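Local coordinates for trehalose synthase regulatory protein (Candida albicans, PDB 5HUS), which probably serves as a regulatory subunit of the trehalose synthase complex, through a C-terminal domain built like a trehalose-phosphatase of the HAD clan, at residues 70-75 / 103-108; 199-204 / 257-262; 205-210 / 223-228. One frame throughout, in Å; residues are numbered along the deposited sequence.

Contact 1 of 3, residues 70-75 / 103-108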
loop_
_atom_site.group_PDB
_atom_site.type_symbol
_atom_site.label_atom_id
_atom_site.label_comp_id
_atom_site.label_asym_id
_atom_site.label_seq_id
_atom_site.Cartn_x
_atom_site.Cartn_y
_atom_site.Cartn_z
ATOM N N PHE A 70 12.455 -10.620 -3.229
ATOM C CA PHE A 70 11.400 -10.058 -4.066
ATOM C C PHE A 70 10.938 -8.740 -3.470
ATOM O O PHE A 70 10.464 -8.700 -2.332
ATOM C CB PHE A 70 10.231 -11.034 -4.187
ATOM C CG PHE A 70 10.644 -12.413 -4.606
ATOM C CD1 PHE A 70 10.729 -13.437 -3.674
ATOM C CD2 PHE A 70 10.972 -12.681 -5.924
ATOM C CE1 PHE A 70 11.121 -14.708 -4.058
ATOM C CE2 PHE A 70 11.364 -13.948 -6.312
ATOM C CZ PHE A 70 11.440 -14.961 -5.378
ATOM N N VAL A 71 11.094 -7.661 -4.235
ATOM C CA VAL A 71 10.726 -6.329 -3.772
ATOM C C VAL A 71 9.478 -5.836 -4.489
ATOM O O VAL A 71 9.428 -5.854 -5.719
ATOM C CB VAL A 71 11.866 -5.317 -4.002
ATOM C CG1 VAL A 71 11.477 -3.944 -3.487
ATOM C CG2 VAL A 71 13.142 -5.807 -3.319
ATOM N N TYR A 72 8.476 -5.422 -3.712
ATOM C CA TYR A 72 7.222 -4.882 -4.254
ATOM C C TYR A 72 6.969 -3.466 -3.778
ATOM O O TYR A 72 7.152 -3.152 -2.602
ATOM C CB TYR A 72 6.027 -5.760 -3.859
ATOM C CG TYR A 72 5.930 -7.009 -4.684
ATOM C CD1 TYR A 72 6.817 -8.063 -4.484
ATOM C CD2 TYR A 72 4.964 -7.136 -5.673
ATOM C CE1 TYR A 72 6.745 -9.205 -5.258
ATOM C CE2 TYR A 72 4.881 -8.278 -6.448
ATOM C CZ TYR A 72 5.778 -9.303 -6.241
ATOM O OH TYR A 72 5.692 -10.445 -7.004
ATOM N N LEU A 73 6.553 -2.612 -4.709
ATOM C CA LEU A 73 6.080 -1.275 -4.379
ATOM C C LEU A 73 4.574 -1.285 -4.130
ATOM O O LEU A 73 3.816 -1.806 -4.946
ATOM C CB LEU A 73 6.401 -0.303 -5.514
ATOM C CG LEU A 73 5.760 1.077 -5.372
ATOM C CD1 LEU A 73 6.505 1.901 -4.333
ATOM C CD2 LEU A 73 5.721 1.794 -6.726
ATOM N N LEU A 74 4.151 -0.717 -3.003
ATOM C CA LEU A 74 2.730 -0.539 -2.713
ATOM C C LEU A 74 2.424 0.935 -2.888
ATOM O O LEU A 74 3.000 1.782 -2.202
ATOM C CB LEU A 74 2.380 -1.019 -1.297
ATOM C CG LEU A 74 0.951 -0.751 -0.809
ATOM C CD1 LEU A 74 -0.090 -1.453 -1.686
ATOM C CD2 LEU A 74 0.793 -1.173 0.650
ATOM N N SER A 75 1.528 1.235 -3.821
ATOM C CA SER A 75 1.281 2.608 -4.258
ATOM C C SER A 75 -0.204 2.864 -4.414
ATOM O O SER A 75 -0.958 1.956 -4.773
ATOM C CB SER A 75 1.997 2.871 -5.585
ATOM O OG SER A 75 1.633 4.128 -6.141
ATOM N N LYS A 103 0.812 -6.538 -10.051
ATOM C CA LYS A 103 1.633 -7.058 -11.135
ATOM C C LYS A 103 2.850 -7.750 -10.522
ATOM O O LYS A 103 3.795 -7.106 -10.059
ATOM C CB LYS A 103 2.040 -5.945 -12.118
ATOM C CG LYS A 103 2.953 -6.423 -13.237
ATOM C CD LYS A 103 3.143 -5.343 -14.312
ATOM C CE LYS A 103 1.881 -5.183 -15.148
ATOM N NZ LYS A 103 2.079 -4.288 -16.334
ATOM N N LEU A 104 2.783 -9.078 -10.487
ATOM C CA LEU A 104 3.860 -9.900 -9.956
ATOM C C LEU A 104 5.136 -9.685 -10.752
ATOM O O LEU A 104 5.089 -9.344 -11.931
ATOM C CB LEU A 104 3.463 -11.375 -9.988
ATOM C CG LEU A 104 2.188 -11.742 -9.228
ATOM C CD1 LEU A 104 1.755 -13.159 -9.573
ATOM C CD2 LEU A 104 2.384 -11.591 -7.729
ATOM N N ILE A 105 6.275 -9.884 -10.104
ATOM C CA ILE A 105 7.563 -9.691 -10.761
ATOM C C ILE A 105 7.664 -10.589 -11.995
ATOM O O ILE A 105 7.421 -11.797 -11.917
ATOM C CB ILE A 105 8.721 -9.974 -9.786
ATOM C CG1 ILE A 105 8.734 -8.931 -8.666
ATOM C CG2 ILE A 105 10.048 -9.959 -10.504
ATOM C CD1 ILE A 105 9.579 -9.337 -7.457
ATOM N N GLY A 106 7.975 -9.982 -13.137
ATOM C CA GLY A 106 8.097 -10.714 -14.387
ATOM C C GLY A 106 6.804 -10.852 -15.178
ATOM O O GLY A 106 6.820 -11.306 -16.322
ATOM N N ALA A 107 5.683 -10.462 -14.578
ATOM C CA ALA A 107 4.378 -10.619 -15.225
ATOM C C ALA A 107 4.099 -9.498 -16.216
ATOM O O ALA A 107 4.461 -8.349 -15.979
ATOM C CB ALA A 107 3.274 -10.677 -14.185
ATOM N N LYS A 108 3.444 -9.839 -17.323
ATOM C CA LYS A 108 3.069 -8.845 -18.326
ATOM C C LYS A 108 1.724 -8.210 -17.994
ATOM O O LYS A 108 1.422 -7.106 -18.436
ATOM C CB LYS A 108 3.001 -9.474 -19.721
ATOM C CG LYS A 108 4.255 -10.204 -20.163
ATOM C CD LYS A 108 4.157 -10.592 -21.634
ATOM C CE LYS A 108 4.527 -12.052 -21.863
ATOM N NZ LYS A 108 5.928 -12.356 -21.456
#
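Tyr72 and Ile105 meet with the phenol ring turned obliquely to the isoleucine: CD1 of Ile105 lies 3.6 Å from CE1 of Tyr72, neither squarely over a face nor at the rim. At the edge of the same ring, near its plane, sits CA of Leu104, while the carbonyl O of Lys103 approaches CE2 obliquely. The Phe70 ring receives the same Ile105 methyl at its edge, CD1 of Ile105 lying 3.9 Å from CD2 of Phe70, and the two side chains cross at about a right angle. That methyl also lies 3.7 Å from CB of Phe70. One methyl group thus touches both aromatic residues. Ile105 presents it through an extended branch, CG1 anti to the carbonyl carbon and CD1 anti to CA (chi2 164°).

The two aromatics are two residues apart on strand 69-74, a central parallel strand of the mixed sheet, and it is the loop following strand 101-103, near the antiparallel end of that sheet, that comes back to meet them. The sheet belongs to a Rossmann-like core, as in other HAD-clan proteins. The returning loop makes a type II turn from Leu104 to Ala107, closed by a bond from Ala107 N to Leu104 O; Gly106 takes its third position with a positive phi of 89°.

One polar bond crosses the interface. The backbone N of Ile105 donates to OH of Tyr72 over 3.2 Å, and at 164° the bond is fairly straight. The same hydroxyl is hydrogen-bonded to NE2 of His212, whose ring also stacks on Phe70, and the phenol oxygen is thereby held by two partners, a loop backbone N and a histidine. Beside it, CD2 of Leu104 packs 3.6 Å from OH of Tyr72. Lys103 directs its amine elsewhere, into a salt bridge with Asp83 on helix 79-86.

Contact 2 of 3, residues 199-204 / 257-262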
loop_
_atom_site.group_PDB
_atom_site.type_symbol
_atom_site.label_atom_id
_atom_site.label_comp_id
_atom_site.label_asym_id
_atom_site.label_seq_id
_atom_site.Cartn_x
_atom_site.Cartn_y
_atom_site.Cartn_z
ATOM N N GLN A 199 -9.703 -3.396 3.825
ATOM C CA GLN A 199 -8.521 -4.243 3.945
ATOM C C GLN A 199 -7.928 -4.678 2.601
ATOM O O GLN A 199 -7.317 -5.735 2.504
ATOM C CB GLN A 199 -8.845 -5.480 4.799
ATOM C CG GLN A 199 -9.090 -5.154 6.270
ATOM C CD GLN A 199 -9.333 -6.386 7.133
ATOM O OE1 GLN A 199 -9.862 -7.395 6.668
ATOM N NE2 GLN A 199 -8.944 -6.302 8.399
ATOM N N ILE A 200 -8.076 -3.860 1.567
ATOM C CA ILE A 200 -7.602 -4.291 0.255
ATOM C C ILE A 200 -6.061 -4.359 0.229
ATOM O O ILE A 200 -5.494 -5.221 -0.446
ATOM C CB ILE A 200 -8.162 -3.379 -0.886
ATOM C CG1 ILE A 200 -7.904 -4.004 -2.260
ATOM C CG2 ILE A 200 -7.608 -1.964 -0.801
ATOM C CD1 ILE A 200 -8.505 -5.381 -2.430
ATOM N N SER A 201 -5.384 -3.510 1.000
ATOM C CA SER A 201 -3.917 -3.568 1.050
ATOM C C SER A 201 -3.461 -4.845 1.748
ATOM O O SER A 201 -2.476 -5.468 1.352
ATOM C CB SER A 201 -3.331 -2.333 1.749
ATOM O OG SER A 201 -3.713 -2.282 3.112
ATOM N N LEU A 202 -4.193 -5.241 2.785
ATOM C CA LEU A 202 -3.886 -6.482 3.496
ATOM C C LEU A 202 -4.070 -7.680 2.580
ATOM O O LEU A 202 -3.250 -8.594 2.567
ATOM C CB LEU A 202 -4.769 -6.637 4.739
ATOM C CG LEU A 202 -4.385 -5.911 6.033
ATOM C CD1 LEU A 202 -4.378 -4.410 5.875
ATOM C CD2 LEU A 202 -5.340 -6.320 7.148
ATOM N N LYS A 203 -5.152 -7.673 1.809
ATOM C CA LYS A 203 -5.435 -8.778 0.901
ATOM C C LYS A 203 -4.392 -8.866 -0.212
ATOM O O LYS A 203 -4.031 -9.965 -0.637
ATOM C CB LYS A 203 -6.844 -8.640 0.317
ATOM C CG LYS A 203 -7.926 -8.758 1.383
ATOM C CD LYS A 203 -9.326 -8.791 0.795
ATOM C CE LYS A 203 -10.365 -8.930 1.896
ATOM N NZ LYS A 203 -11.761 -8.998 1.352
ATOM N N ALA A 204 -3.896 -7.718 -0.670
ATOM C CA ALA A 204 -2.858 -7.713 -1.695
ATOM C C ALA A 204 -1.537 -8.252 -1.152
ATOM O O ALA A 204 -0.849 -9.013 -1.825
ATOM C CB ALA A 204 -2.665 -6.309 -2.263
ATOM N N GLU A 257 -0.757 1.478 9.344
ATOM C CA GLU A 257 -0.879 0.843 10.647
ATOM C C GLU A 257 -1.500 -0.539 10.536
ATOM O O GLU A 257 -1.042 -1.469 11.197
ATOM C CB GLU A 257 -1.696 1.713 11.601
ATOM C CG GLU A 257 -0.928 2.927 12.101
ATOM C CD GLU A 257 0.425 2.557 12.678
ATOM O OE1 GLU A 257 0.497 1.563 13.435
ATOM O OE2 GLU A 257 1.416 3.257 12.371
ATOM N N ALA A 258 -2.525 -0.669 9.694
ATOM C CA ALA A 258 -3.147 -1.966 9.463
ATOM C C ALA A 258 -2.136 -2.925 8.851
ATOM O O ALA A 258 -2.098 -4.103 9.204
ATOM C CB ALA A 258 -4.368 -1.838 8.574
ATOM N N ASN A 259 -1.316 -2.420 7.934
ATOM C CA ASN A 259 -0.270 -3.243 7.335
ATOM C C ASN A 259 0.810 -3.643 8.341
ATOM O O ASN A 259 1.279 -4.780 8.318
ATOM C CB ASN A 259 0.356 -2.520 6.138
ATOM C CG ASN A 259 -0.618 -2.359 4.982
ATOM O OD1 ASN A 259 -1.585 -3.109 4.866
ATOM N ND2 ASN A 259 -0.367 -1.376 4.119
ATOM N N TYR A 260 1.216 -2.722 9.216
ATOM C CA TYR A 260 2.225 -3.057 10.231
ATOM C C TYR A 260 1.713 -4.172 11.130
ATOM O O TYR A 260 2.407 -5.151 11.389
ATOM C CB TYR A 260 2.596 -1.848 11.102
ATOM C CG TYR A 260 3.281 -0.723 10.374
ATOM C CD1 TYR A 260 4.289 -0.968 9.452
ATOM C CD2 TYR A 260 2.909 0.593 10.606
ATOM C CE1 TYR A 260 4.916 0.081 8.787
ATOM C CE2 TYR A 260 3.517 1.637 9.946
ATOM C CZ TYR A 260 4.513 1.379 9.038
ATOM O OH TYR A 260 5.104 2.432 8.386
ATOM N N GLU A 261 0.492 -4.007 11.616
ATOM C CA GLU A 261 -0.096 -5.002 12.504
ATOM C C GLU A 261 -0.205 -6.364 11.822
ATOM O O GLU A 261 0.058 -7.398 12.443
ATOM C CB GLU A 261 -1.463 -4.525 12.991
ATOM C CG GLU A 261 -1.385 -3.320 13.916
ATOM C CD GLU A 261 -2.752 -2.785 14.299
ATOM O OE1 GLU A 261 -3.748 -3.499 14.087
ATOM O OE2 GLU A 261 -2.829 -1.646 14.808
ATOM N N TYR A 262 -0.567 -6.367 10.541
ATOM C CA TYR A 262 -0.672 -7.620 9.793
ATOM C C TYR A 262 0.686 -8.297 9.609
ATOM O O TYR A 262 0.828 -9.497 9.856
ATOM C CB TYR A 262 -1.327 -7.388 8.423
ATOM C CG TYR A 262 -1.367 -8.637 7.561
ATOM C CD1 TYR A 262 -1.905 -9.825 8.048
ATOM C CD2 TYR A 262 -0.864 -8.634 6.268
ATOM C CE1 TYR A 262 -1.937 -10.973 7.270
ATOM C CE2 TYR A 262 -0.895 -9.772 5.479
ATOM C CZ TYR A 262 -1.430 -10.942 5.986
ATOM O OH TYR A 262 -1.467 -12.077 5.206
#
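Leu202 and Ser201 of helix 200-213 face Ala258, Asn259 and Tyr262 of helix 254-265 in a helix-helix packing of the HAD-like alpha/beta domain. The short segments run in broadly the same direction, their axes crossing at -38° with a closest approach of 9.6 Å, and backbones come nearest at Leu202 and Asn259.

The apolar part depends on Leu202. Its CG stands anti to the carbonyl carbon, and the CD1 branch lies 3.7 Å from CB of Ala258. On the C-terminal side of that meeting, Leu202 and Tyr262 slide past each other in opposite directions, with CG of Leu202 4.2 Å from CB of Tyr262. The carbonyl O of Leu202 approaches the phenol ring obliquely, 3.9 Å from CE2 of Tyr262. Farther along helix 200-213, the same tyrosine packs against Ile205 and Arg206.

The polar part is a single hydrogen bond between buried side chains. OG of Ser201 occupies the crowded position between its own backbone N and carbonyl carbon (chi1 65°) and donates to OD1 of Asn259. The other end of the amide is also engaged, because ND2 of Asn259 bonds to the hydroxyl of Tyr248 on strand 243-250, which is consistent with a defined flip of the amide. Polar and apolar groups are in direct touch here, CD1 of Leu202 lying 3.2 Å from OD1 of Asn259. The serine hydroxyl meets that oxygen 2.9 Å away, in the carbonyl plane and on a lone pair, with a C=O...donor angle of 118°.

Contact 3 of 3, residues 205-210 / 223-228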
loop_
_atom_site.group_PDB
_atom_site.type_symbol
_atom_site.label_atom_id
_atom_site.label_comp_id
_atom_site.label_asym_id
_atom_site.label_seq_id
_atom_site.Cartn_x
_atom_site.Cartn_y
_atom_site.Cartn_z
ATOM N N ILE A 205 -1.186 -7.850 0.064
ATOM C CA ILE A 205 0.032 -8.340 0.687
ATOM C C ILE A 205 -0.064 -9.855 0.859
ATOM O O ILE A 205 0.869 -10.587 0.536
ATOM C CB ILE A 205 0.294 -7.654 2.044
ATOM C CG1 ILE A 205 0.687 -6.187 1.809
ATOM C CG2 ILE A 205 1.408 -8.401 2.817
ATOM C CD1 ILE A 205 0.793 -5.355 3.068
ATOM N N ARG A 206 -1.219 -10.323 1.320
ATOM C CA ARG A 206 -1.437 -11.755 1.494
ATOM C C ARG A 206 -1.322 -12.494 0.166
ATOM O O ARG A 206 -0.753 -13.577 0.106
ATOM C CB ARG A 206 -2.804 -12.021 2.129
ATOM C CG ARG A 206 -3.145 -13.503 2.231
ATOM C CD ARG A 206 -4.479 -13.727 2.936
ATOM N NE ARG A 206 -5.612 -13.208 2.179
ATOM C CZ ARG A 206 -6.874 -13.252 2.599
ATOM N NH1 ARG A 206 -7.166 -13.796 3.774
ATOM N NH2 ARG A 206 -7.844 -12.750 1.843
ATOM N N LEU A 207 -1.845 -11.896 -0.899
ATOM C CA LEU A 207 -1.769 -12.497 -2.230
ATOM C C LEU A 207 -0.324 -12.604 -2.723
ATOM O O LEU A 207 0.109 -13.657 -3.198
ATOM C CB LEU A 207 -2.620 -11.686 -3.224
ATOM C CG LEU A 207 -2.709 -12.144 -4.686
ATOM C CD1 LEU A 207 -4.004 -11.639 -5.304
ATOM C CD2 LEU A 207 -1.526 -11.657 -5.532
ATOM N N VAL A 208 0.419 -11.506 -2.629
ATOM C CA VAL A 208 1.816 -11.510 -3.052
ATOM C C VAL A 208 2.627 -12.502 -2.221
ATOM O O VAL A 208 3.396 -13.294 -2.766
ATOM C CB VAL A 208 2.425 -10.098 -2.955
ATOM C CG1 VAL A 208 3.923 -10.137 -3.212
ATOM C CG2 VAL A 208 1.728 -9.167 -3.952
ATOM N N LEU A 209 2.424 -12.477 -0.910
ATOM C CA LEU A 209 3.096 -13.425 -0.027
ATOM C C LEU A 209 2.770 -14.869 -0.421
ATOM O O LEU A 209 3.681 -15.691 -0.539
ATOM C CB LEU A 209 2.720 -13.161 1.431
ATOM C CG LEU A 209 3.268 -14.141 2.475
ATOM C CD1 LEU A 209 4.787 -14.233 2.404
ATOM C CD2 LEU A 209 2.825 -13.718 3.864
ATOM N N SER A 210 1.494 -15.165 -0.661
ATOM C CA SER A 210 1.078 -16.512 -1.067
ATOM C C SER A 210 1.752 -16.970 -2.356
ATOM O O SER A 210 2.168 -18.117 -2.470
ATOM C CB SER A 210 -0.448 -16.584 -1.238
ATOM O OG SER A 210 -1.106 -16.332 -0.008
ATOM N N THR A 223 -7.649 -17.734 -11.454
ATOM C CA THR A 223 -8.722 -18.721 -11.372
ATOM C C THR A 223 -9.307 -18.799 -9.964
ATOM O O THR A 223 -10.517 -18.959 -9.790
ATOM C CB THR A 223 -8.226 -20.122 -11.794
ATOM O OG1 THR A 223 -7.801 -20.089 -13.161
ATOM C CG2 THR A 223 -9.333 -21.159 -11.644
ATOM N N HIS A 224 -8.449 -18.672 -8.957
ATOM C CA HIS A 224 -8.898 -18.792 -7.575
ATOM C C HIS A 224 -8.945 -17.446 -6.853
ATOM O O HIS A 224 -8.730 -17.382 -5.650
ATOM C CB HIS A 224 -7.995 -19.764 -6.808
ATOM C CG HIS A 224 -8.009 -21.158 -7.356
ATOM N ND1 HIS A 224 -7.256 -21.536 -8.446
ATOM C CD2 HIS A 224 -8.697 -22.259 -6.971
ATOM C CE1 HIS A 224 -7.477 -22.813 -8.708
ATOM N NE2 HIS A 224 -8.348 -23.274 -7.830
ATOM N N ILE A 225 -9.257 -16.377 -7.579
ATOM C CA ILE A 225 -9.152 -15.040 -6.998
ATOM C C ILE A 225 -10.148 -14.842 -5.849
ATOM O O ILE A 225 -9.879 -14.091 -4.922
ATOM C CB ILE A 225 -9.336 -13.932 -8.069
ATOM C CG1 ILE A 225 -8.804 -12.585 -7.556
ATOM C CG2 ILE A 225 -10.795 -13.820 -8.532
ATOM C CD1 ILE A 225 -7.297 -12.531 -7.414
ATOM N N ASN A 226 -11.276 -15.550 -5.884
ATOM C CA ASN A 226 -12.256 -15.451 -4.805
ATOM C C ASN A 226 -11.653 -15.763 -3.436
ATOM O O ASN A 226 -11.992 -15.125 -2.436
ATOM C CB ASN A 226 -13.446 -16.377 -5.084
ATOM C CG ASN A 226 -13.991 -17.027 -3.827
ATOM O OD1 ASN A 226 -14.746 -16.412 -3.073
ATOM N ND2 ASN A 226 -13.617 -18.283 -3.601
ATOM N N GLU A 227 -10.748 -16.735 -3.396
ATOM C CA GLU A 227 -10.047 -17.080 -2.164
ATOM C C GLU A 227 -9.195 -15.920 -1.638
ATOM O O GLU A 227 -9.100 -15.716 -0.431
ATOM C CB GLU A 227 -9.168 -18.311 -2.382
ATOM C CG GLU A 227 -9.944 -19.592 -2.638
ATOM C CD GLU A 227 -9.033 -20.767 -2.929
ATOM O OE1 GLU A 227 -7.862 -20.744 -2.490
ATOM O OE2 GLU A 227 -9.488 -21.713 -3.605
ATOM N N PHE A 228 -8.580 -15.161 -2.540
ATOM C CA PHE A 228 -7.756 -14.034 -2.122
ATOM C C PHE A 228 -8.595 -12.802 -1.783
ATOM O O PHE A 228 -8.110 -11.857 -1.155
ATOM C CB PHE A 228 -6.714 -13.720 -3.205
ATOM C CG PHE A 228 -5.714 -14.826 -3.395
ATOM C CD1 PHE A 228 -5.829 -15.710 -4.455
ATOM C CD2 PHE A 228 -4.690 -15.010 -2.483
ATOM C CE1 PHE A 228 -4.928 -16.749 -4.619
ATOM C CE2 PHE A 228 -3.780 -16.051 -2.636
ATOM C CZ PHE A 228 -3.898 -16.917 -3.710
HETATM O O HOH W 1 -5.351 -12.244 -0.401
#
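Leu207 lies over one face of the Phe228 ring, its CG 4.1 Å above the plane and offset toward the rim, and the two side chains cross at about a right angle. CG of Leu207 is anti to the backbone N (chi1 -179°); its CD1 methyl lies 4.0 Å from CD1 of Ile225. Ser210 meets the edge of the same ring, CB of Ser210 being 3.7 Å from CE2 of Phe228; its OG turns back to the helix and donates to O of Arg206, which also accepts from N of Ser210 on the opposite face of its plane.

Arg206 starts out extended and bends at chi3 (66°). NH2 of Arg206 donates to O of Phe228 over 3.1 Å; that oxygen lies near the guanidinium plane, whereas the nitrogen stands well above the carbonyl plane. A water bridges NE of Arg206 to the same oxygen. NH2 also binds O of Gln230, and NH1 forms a salt bridge with Asp235. The arginine therefore joins helix 200-213 to the end of helix 225-229 and the loop beyond, its buried charge probably balanced by Asp235.

In the fold
From the N terminus, contact 1 comes first: it closes a loop of 27 residues, containing helix 79-86 and strand 93-96, and brings the turn after strand 101-103 back to strand 69-74. Contact 2 opens only later, at the start of helix 200-213, and spans 52 residues to helix 254-265. Within that span falls contact 3, a short return from the same helix to helix 225-229. Helix 200-213 is thus the shared element. It also packs against contact 1, where CE1 of Tyr72 lies 3.6 Å from CG1 of Val208. Between contacts 2 and 3, whose centres are about 13 Å apart, CB of Lys203 lies 3.8 Å from O of Phe228.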